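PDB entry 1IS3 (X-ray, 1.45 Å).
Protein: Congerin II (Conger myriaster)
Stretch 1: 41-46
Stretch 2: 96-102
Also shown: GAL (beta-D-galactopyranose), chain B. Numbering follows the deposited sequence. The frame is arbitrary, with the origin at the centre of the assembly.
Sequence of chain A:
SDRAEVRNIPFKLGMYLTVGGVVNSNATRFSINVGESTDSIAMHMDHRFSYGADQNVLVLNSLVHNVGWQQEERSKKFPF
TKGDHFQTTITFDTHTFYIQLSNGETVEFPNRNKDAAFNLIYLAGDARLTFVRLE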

# COMPACT_ATOMS: atom_id res chain seq x y z
N ILE A 41 8.76 -6.93 -13.80
CA ILE A 41 7.72 -5.89 -13.85
C ILE A 41 6.88 -6.16 -15.08
O ILE A 41 7.39 -6.18 -16.22
CB ILE A 41 8.37 -4.45 -13.93
CG1 ILE A 41 9.25 -4.18 -12.70
CG2 ILE A 41 7.27 -3.39 -13.98
CD1 ILE A 41 10.13 -2.94 -12.85
N ALA A 42 5.60 -6.39 -14.86
CA ALA A 42 4.68 -6.64 -15.97
C ALA A 42 4.25 -5.34 -16.70
O ALA A 42 4.02 -5.32 -17.92
CB ALA A 42 3.43 -7.36 -15.46
N MET A 43 4.16 -4.23 -15.97
CA MET A 43 3.79 -2.97 -16.59
C MET A 43 4.63 -1.89 -15.91
O MET A 43 4.46 -1.64 -14.71
CB MET A 43 2.30 -2.73 -16.37
CG MET A 43 1.65 -1.65 -17.25
SD MET A 43 2.23 0.01 -16.90
CE MET A 43 1.55 0.30 -15.29
N HIS A 44 5.61 -1.36 -16.64
CA HIS A 44 6.42 -0.22 -16.24
C HIS A 44 5.88 1.00 -17.01
O HIS A 44 5.85 0.93 -18.23
CB HIS A 44 7.89 -0.50 -16.62
CG HIS A 44 8.85 0.71 -16.53
ND1 HIS A 44 9.38 1.27 -15.44
CD2 HIS A 44 9.44 1.37 -17.60
CE1 HIS A 44 10.25 2.20 -15.77
NE2 HIS A 44 10.28 2.26 -17.09
N MET A 45 5.47 2.11 -16.39
CA MET A 45 4.96 3.27 -17.09
C MET A 45 5.89 4.41 -16.66
O MET A 45 5.85 4.91 -15.51
CB MET A 45 3.56 3.49 -16.62
CG MET A 45 2.98 4.71 -17.24
SD MET A 45 1.33 4.97 -16.53
CE MET A 45 0.75 5.87 -17.92
N ASP A 46 6.79 4.83 -17.54
CA ASP A 46 7.76 5.84 -17.22
C ASP A 46 7.30 7.18 -17.77
O ASP A 46 6.82 7.28 -18.90
CB ASP A 46 9.09 5.39 -17.81
CG ASP A 46 10.29 6.10 -17.22
OD1 ASP A 46 10.25 6.53 -16.08
OD2 ASP A 46 11.30 6.23 -17.91
N THR A 96 -4.89 -7.17 -21.35
CA THR A 96 -4.65 -5.75 -21.48
C THR A 96 -4.59 -5.04 -20.14
O THR A 96 -5.48 -5.32 -19.32
CB THR A 96 -5.82 -5.08 -22.30
OG1 THR A 96 -5.97 -5.84 -23.49
CG2 THR A 96 -5.58 -3.60 -22.59
N PHE A 97 -3.63 -4.13 -19.94
CA PHE A 97 -3.67 -3.14 -18.85
C PHE A 97 -4.37 -1.89 -19.37
O PHE A 97 -4.05 -1.38 -20.44
CB PHE A 97 -2.30 -2.68 -18.36
CG PHE A 97 -1.57 -3.77 -17.57
CD1 PHE A 97 -1.71 -3.80 -16.18
CD2 PHE A 97 -0.76 -4.69 -18.23
CE1 PHE A 97 -1.03 -4.76 -15.45
CE2 PHE A 97 -0.07 -5.65 -17.49
CZ PHE A 97 -0.21 -5.68 -16.10
N TYR A 98 -5.34 -1.42 -18.60
CA TYR A 98 -6.11 -0.22 -18.92
C TYR A 98 -5.71 0.87 -17.93
O TYR A 98 -5.95 0.72 -16.71
CB TYR A 98 -7.60 -0.53 -18.79
CG TYR A 98 -8.09 -1.50 -19.85
CD1 TYR A 98 -8.32 -2.83 -19.51
CD2 TYR A 98 -8.35 -1.02 -21.14
CE1 TYR A 98 -8.83 -3.73 -20.46
CE2 TYR A 98 -8.86 -1.91 -22.09
CZ TYR A 98 -9.10 -3.24 -21.74
OH TYR A 98 -9.63 -4.13 -22.65
N ILE A 99 -5.10 1.93 -18.45
CA ILE A 99 -4.58 3.01 -17.63
C ILE A 99 -5.38 4.27 -17.94
O ILE A 99 -5.58 4.59 -19.12
CB ILE A 99 -3.07 3.21 -17.94
CG1 ILE A 99 -2.24 1.96 -17.69
CG2 ILE A 99 -2.52 4.29 -17.03
CD1 ILE A 99 -1.16 1.79 -18.76
N GLN A 100 -5.80 5.01 -16.91
CA GLN A 100 -6.50 6.27 -17.13
C GLN A 100 -5.69 7.35 -16.44
O GLN A 100 -5.27 7.21 -15.29
CB GLN A 100 -7.89 6.21 -16.57
CG GLN A 100 -8.62 7.52 -16.92
CD GLN A 100 -10.12 7.34 -17.19
OE1 GLN A 100 -10.73 8.09 -17.96
NE2 GLN A 100 -10.80 6.35 -16.60
N LEU A 101 -5.37 8.40 -17.21
CA LEU A 101 -4.54 9.51 -16.73
C LEU A 101 -5.38 10.57 -16.00
O LEU A 101 -6.62 10.50 -16.03
CB LEU A 101 -3.78 10.12 -17.94
CG LEU A 101 -3.04 9.13 -18.84
CD1 LEU A 101 -2.42 9.87 -20.00
CD2 LEU A 101 -1.98 8.37 -18.02
N SER A 102 -4.72 11.57 -15.38
CA SER A 102 -5.37 12.67 -14.61
C SER A 102 -6.43 13.44 -15.40
O SER A 102 -7.48 13.79 -14.86
CB SER A 102 -4.35 13.74 -14.12
OG SER A 102 -3.07 13.26 -13.66
C1 GAL B . 15.23 2.45 -20.68
C2 GAL B . 15.41 2.92 -19.25
C3 GAL B . 14.73 1.97 -18.28
C4 GAL B . 13.26 1.77 -18.68
C5 GAL B . 13.20 1.31 -20.13
C6 GAL B . 11.79 1.12 -20.62
O2 GAL B . 16.79 2.98 -18.95
O3 GAL B . 14.81 2.50 -16.96
O4 GAL B . 12.53 2.98 -18.52
O5 GAL B . 13.83 2.28 -20.98
O6 GAL B . 11.78 0.62 -21.94

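Each stretch contains a strand, and the two strands face each other across the interior of the protein, too far apart for backbone pairing. The axes of the two strands come no closer than 10.2 Å and run in broadly the same direction, at 31° to one another. No hydrogen bond joins them. What holds the interface together is side-chain packing, which buries 269 Å² in total. The CA atoms of Met 43 and Phe 97 lie 7.8 Å apart, those of Met 45 and Ile 99 9.6 Å apart, so the gap is wider at the second pair.

Ile 41 is buried but takes no part in this contact. At Ala 42 the chain turns a corner; its CA-to-CB bond points toward stretch 2, and Ala 42 CB lies 4.1 Å from Phe 97 CZ. A side chain this short can meet only what comes to it, and here the long phenylalanine side chain covers most of the distance.

Met 43 makes the fuller contact with the same ring. Met 43 CB sits over the face of Phe 97, 3.8 Å from the ring centroid and 7° off the normal, the geometry of a CH-pi interaction in which slightly positive C-H groups meet the pi cloud. Met 43 CG lies 3.9 Å from Phe 97 CG. The side chain then bends, with chi2 and chi3 both m, and Met 43 SD lies 4.3 Å from Ile 99 CD1. Flexible, unbranched and apolar, methionine can thus serve a flat aromatic ring and a branched aliphatic neighbour at once.

Alternation along the strand places His 44 out of reach of stretch 2. Its imidazole instead meets the galactose: His 44 NE2 hydrogen-bonds to GAL O4 at 2.8 Å, with O4 at the edge of the imidazole, near its plane; either partner could be the donor. ND1 is satisfied by a hydrogen bond elsewhere in the structure. The strand therefore carries sugar-binding chemistry on one side and apolar packing on the other.

Met 45 points toward stretch 2 again. Its side chain is extended, with all three chi angles t, which suits the wider separation here. Met 45 CE lies 3.7 Å from Ile 99 CG2 and also 3.7 Å from Leu 101 CD2; the Leu 101 CA-to-CB bond points sideways, although the end of its side chain comes nearer.

Asp 46, like His 44, is out of reach of stretch 2; Asp 46 OD2 lies 3.5 Å from GAL O4. A polar, acidic side chain suits this sugar-facing side better than the apolar one.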